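PDB 4RF6: arginine kinase, which catalyses the reversible transfer of the terminal phosphoryl group of ATP to L-arginine, giving phosphoarginine and ADP, in a single chain built of two phosphagen kinase repeats. Local coordinates for residues P26-K31 and V66-G71; A18-L23 and K36-K41. All coordinates share one frame; numbering follows the deposited sequence.

Contact 1: residues P26-K31 and V66-G71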
# COMPACT_ATOMS: atom_id res chain seq x y z
N PRO A 26 -26.10 36.85 -3.82
CA PRO A 26 -25.36 36.50 -5.04
C PRO A 26 -24.21 35.54 -4.75
O PRO A 26 -23.85 34.74 -5.62
CB PRO A 26 -24.81 37.85 -5.50
CG PRO A 26 -25.76 38.86 -4.94
CD PRO A 26 -26.23 38.31 -3.64
N LYS A 27 -23.66 35.61 -3.55
CA LYS A 27 -22.59 34.72 -3.12
C LYS A 27 -23.05 33.27 -3.00
O LYS A 27 -22.25 32.34 -3.15
CB LYS A 27 -22.02 35.18 -1.78
CG LYS A 27 -20.60 35.69 -1.86
CD LYS A 27 -19.73 35.04 -0.79
CE LYS A 27 -20.00 35.59 0.59
NZ LYS A 27 -19.22 34.85 1.63
N CYS A 28 -24.34 33.08 -2.71
CA CYS A 28 -24.88 31.74 -2.51
C CYS A 28 -24.67 30.86 -3.74
O CYS A 28 -24.81 31.32 -4.87
CB CYS A 28 -26.37 31.83 -2.17
SG CYS A 28 -27.12 30.27 -1.64
N ASN A 29 -24.32 29.59 -3.50
CA ASN A 29 -24.22 28.61 -4.57
C ASN A 29 -25.59 28.41 -5.21
O ASN A 29 -26.53 27.98 -4.54
CB ASN A 29 -23.68 27.29 -4.01
CG ASN A 29 -23.48 26.22 -5.08
OD1 ASN A 29 -23.69 26.46 -6.27
ND2 ASN A 29 -23.07 25.03 -4.65
N PRO A 30 -25.72 28.75 -6.50
CA PRO A 30 -27.01 28.63 -7.20
C PRO A 30 -27.42 27.17 -7.35
O PRO A 30 -28.54 26.88 -7.78
CB PRO A 30 -26.73 29.25 -8.57
CG PRO A 30 -25.46 30.03 -8.42
CD PRO A 30 -24.67 29.31 -7.37
N LYS A 31 -26.51 26.26 -7.00
CA LYS A 31 -26.76 24.83 -7.03
C LYS A 31 -27.12 24.29 -5.65
O LYS A 31 -27.35 23.09 -5.47
CB LYS A 31 -25.53 24.09 -7.55
CG LYS A 31 -25.07 24.54 -8.93
CD LYS A 31 -25.98 24.01 -10.02
CE LYS A 31 -25.28 22.95 -10.87
NZ LYS A 31 -24.02 23.48 -11.48
N VAL A 66 -25.36 29.61 6.93
CA VAL A 66 -24.04 30.01 7.43
C VAL A 66 -23.00 29.81 6.33
O VAL A 66 -22.18 30.69 6.08
CB VAL A 66 -23.63 29.19 8.67
CG1 VAL A 66 -22.16 29.42 9.02
CG2 VAL A 66 -24.53 29.53 9.86
N ASN A 67 -23.06 28.66 5.68
CA ASN A 67 -22.16 28.33 4.59
C ASN A 67 -22.90 28.38 3.26
O ASN A 67 -23.39 27.36 2.77
CB ASN A 67 -21.54 26.94 4.79
CG ASN A 67 -20.95 26.77 6.18
OD1 ASN A 67 -19.88 27.29 6.48
ND2 ASN A 67 -21.65 26.03 7.04
N LEU A 68 -22.97 29.58 2.68
CA LEU A 68 -23.74 29.82 1.46
C LEU A 68 -23.23 29.02 0.26
O LEU A 68 -23.95 28.81 -0.72
CB LEU A 68 -23.75 31.31 1.12
CG LEU A 68 -24.54 32.19 2.09
CD1 LEU A 68 -24.26 33.67 1.83
CD2 LEU A 68 -26.04 31.90 2.00
N ASP A 69 -21.98 28.56 0.34
CA ASP A 69 -21.37 27.79 -0.74
C ASP A 69 -21.74 26.30 -0.70
O ASP A 69 -21.24 25.50 -1.49
CB ASP A 69 -19.85 27.94 -0.69
CG ASP A 69 -19.25 27.47 0.62
OD1 ASP A 69 -19.89 27.66 1.67
OD2 ASP A 69 -18.13 26.91 0.60
N SER A 70 -22.63 25.94 0.23
CA SER A 70 -23.04 24.55 0.44
C SER A 70 -23.62 23.92 -0.82
O SER A 70 -24.29 24.59 -1.61
CB SER A 70 -24.07 24.47 1.56
OG SER A 70 -23.59 25.06 2.75
N GLY A 71 -23.37 22.63 -0.99
CA GLY A 71 -23.99 21.88 -2.07
C GLY A 71 -25.41 21.51 -1.69
O GLY A 71 -26.36 21.75 -2.44

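Contact 2: residues A18-L23 and K36-K41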
# COMPACT_ATOMS: atom_id res chain seq x y z
N ALA A 18 -37.02 34.23 10.92
CA ALA A 18 -37.43 34.82 9.65
C ALA A 18 -36.75 34.08 8.50
O ALA A 18 -35.75 33.39 8.70
CB ALA A 18 -37.07 36.30 9.63
N PHE A 19 -37.31 34.22 7.30
CA PHE A 19 -36.75 33.58 6.11
C PHE A 19 -35.30 34.02 5.94
O PHE A 19 -34.98 35.20 6.08
CB PHE A 19 -37.57 33.94 4.87
CG PHE A 19 -37.09 33.28 3.61
CD1 PHE A 19 -36.18 33.91 2.78
CD2 PHE A 19 -37.55 32.01 3.27
CE1 PHE A 19 -35.74 33.30 1.63
CE2 PHE A 19 -37.11 31.39 2.12
CZ PHE A 19 -36.20 32.04 1.29
N PRO A 20 -34.40 33.07 5.66
CA PRO A 20 -32.98 33.44 5.53
C PRO A 20 -32.71 34.16 4.20
O PRO A 20 -32.42 33.50 3.19
CB PRO A 20 -32.26 32.09 5.58
CG PRO A 20 -33.25 31.11 5.05
CD PRO A 20 -34.61 31.62 5.47
N ASP A 21 -32.79 35.49 4.22
CA ASP A 21 -32.44 36.33 3.07
C ASP A 21 -31.11 35.99 2.35
O ASP A 21 -31.05 36.08 1.12
CB ASP A 21 -32.44 37.82 3.45
CG ASP A 21 -33.85 38.41 3.51
OD1 ASP A 21 -34.80 37.76 3.04
OD2 ASP A 21 -33.98 39.55 4.02
N PRO A 22 -30.04 35.62 3.10
CA PRO A 22 -28.78 35.30 2.42
C PRO A 22 -28.87 34.17 1.38
O PRO A 22 -27.93 34.00 0.61
CB PRO A 22 -27.86 34.88 3.57
CG PRO A 22 -28.35 35.67 4.72
CD PRO A 22 -29.84 35.73 4.56
N LEU A 23 -29.96 33.42 1.36
CA LEU A 23 -30.15 32.43 0.30
C LEU A 23 -30.39 33.14 -1.03
O LEU A 23 -30.17 32.58 -2.11
CB LEU A 23 -31.29 31.46 0.64
CG LEU A 23 -31.00 30.54 1.83
CD1 LEU A 23 -32.04 29.45 1.99
CD2 LEU A 23 -29.62 29.93 1.71
N LYS A 36 -32.52 26.07 -3.39
CA LYS A 36 -33.43 25.61 -4.43
C LYS A 36 -34.82 25.26 -3.89
O LYS A 36 -35.84 25.47 -4.56
CB LYS A 36 -32.81 24.42 -5.18
CG LYS A 36 -33.57 24.01 -6.43
CD LYS A 36 -32.87 22.88 -7.17
CE LYS A 36 -31.52 23.31 -7.73
NZ LYS A 36 -30.91 22.26 -8.60
N TYR A 37 -34.88 24.73 -2.67
CA TYR A 37 -36.14 24.21 -2.15
C TYR A 37 -36.70 24.85 -0.88
O TYR A 37 -37.85 24.58 -0.51
CB TYR A 37 -36.05 22.69 -2.00
CG TYR A 37 -35.76 22.01 -3.30
CD1 TYR A 37 -36.73 21.97 -4.30
CD2 TYR A 37 -34.53 21.42 -3.55
CE1 TYR A 37 -36.48 21.36 -5.50
CE2 TYR A 37 -34.27 20.80 -4.75
CZ TYR A 37 -35.25 20.77 -5.73
OH TYR A 37 -35.00 20.16 -6.93
N LEU A 38 -35.91 25.68 -0.21
CA LEU A 38 -36.48 26.48 0.87
C LEU A 38 -37.04 27.77 0.28
O LEU A 38 -36.35 28.80 0.24
CB LEU A 38 -35.46 26.79 1.96
CG LEU A 38 -36.09 27.52 3.16
CD1 LEU A 38 -36.82 26.56 4.07
CD2 LEU A 38 -35.05 28.30 3.92
N THR A 39 -38.28 27.69 -0.19
CA THR A 39 -38.99 28.84 -0.72
C THR A 39 -39.73 29.51 0.44
O THR A 39 -39.93 28.88 1.48
CB THR A 39 -39.97 28.41 -1.82
OG1 THR A 39 -40.96 27.53 -1.27
CG2 THR A 39 -39.23 27.69 -2.96
N PRO A 40 -40.10 30.80 0.28
CA PRO A 40 -40.76 31.54 1.36
C PRO A 40 -42.00 30.83 1.89
O PRO A 40 -42.30 30.91 3.09
CB PRO A 40 -41.17 32.85 0.68
CG PRO A 40 -40.14 33.05 -0.37
CD PRO A 40 -39.77 31.67 -0.86
N LYS A 41 -42.71 30.12 1.02
CA LYS A 41 -43.91 29.40 1.42
C LYS A 41 -43.60 28.12 2.20
O LYS A 41 -44.29 27.78 3.16
CB LYS A 41 -44.78 29.10 0.20
CG LYS A 41 -45.48 30.32 -0.37
CD LYS A 41 -46.33 31.02 0.69
CE LYS A 41 -47.21 32.10 0.08
NZ LYS A 41 -48.19 32.65 1.06

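Contact 1: residues P26-K31 and V66-G71
The backbone O of L68 takes the N-H of N29 at 2.9 Å, in a nearly straight bond (174° at the hydrogen). The donor stands above the carbonyl plane of L68. The same oxygen meets the CA of C28 at 3.6 Å in a CA-H...O contact. The side chain of N29 adds a second link. Its CG is anti to the backbone N (chi1 -177°), and the amide is turned so that ND2 reaches the backbone O of S70 at 3.3 Å. This bond is weak and bent. At the other end of the amide, OD1 of N29 accepts the backbone N-H of K31 at 2.9 Å. That closes an Asx turn and fixes OD1, and the weak bond from ND2 adds to it. The facing segment is a type I beta turn, N67 to S70, directly after helix 57-66. It leads into G71, the first residue of a loop that binds the substrate by similarity to related kinases. The two loops run almost alike here, their end-to-end directions 14° apart. L68 packs on C28: its CB is 3.8 Å from CA of C28, and its CD2 is 4.1 Å from SG of C28. On the side of helix 200-205, R200 forms a salt bridge with D69 and a hydrogen bond with OD1 of N67. G71 also shares a backbone hydrogen bond with L33.

Contact 2: residues A18-L23 and K36-K41
F19 has CG anti to its backbone N (chi1 -177°), and L38 has CG anti to its own (chi1 -175°). Both CB atoms point toward the opposite segment. The ring of F19 presents its edge to the backbone of L38: CE2 lies 3.3 Å from the O of L38, which sits near the ring plane. The C-H rim, which carries a slight positive charge in an aromatic ring, would suit a carbonyl oxygen there. The two faces of the ring meet prolines. CD of P20 lies over one face and CG of P40 over the opposite one, each offset toward the rim. The F19 and P40 side chains cross obliquely, with CD of P40 4.0 Å from CE2 of F19.

The side chain of L38 also packs on P20 and L23. Its CD2 meets CG of P20 tip to tip at 3.5 Å, a close fit. The same methyl touches CD1 of L23 at 3.8 Å, the two leucine side chains crossing at about a right angle. L38 is the centre of an inverse gamma turn between two helices. T39 follows as N-cap of the next helix, its OG1 weakly accepting the backbone N-H of V42. On the other segment, L23 N bonds to the O of P20 as the 3-10 turn begins.

Helix 57-66 lies against both segments: P20 packs on W58, I61 and V65, and L38 on I61. P20 and L38, the latter from the link between helices 33-37 and 40-46, thus share I61, while P22 leans on helix 7-14.

Both contacts lie in the small helical N-terminal domain of the first repeat, with centres 12 Å apart. Their segments alternate along the chain: 18-23, 26-31, 36-41, then 66-71. The loop between helices 7-14 and 33-37 supplies one segment to each. Contact 1 joins this loop to the turn that follows helix 57-66, and contact 2 joins it to the link between helices 33-37 and 40-46. They touch directly, CD2 of L68 lying 4.1 Å from CD2 of L23. The two contacts are thus continuous. Contact 1 includes G71, where the substrate site assigned by similarity begins, and V74 of that site is about 7 Å from L38 between side chains.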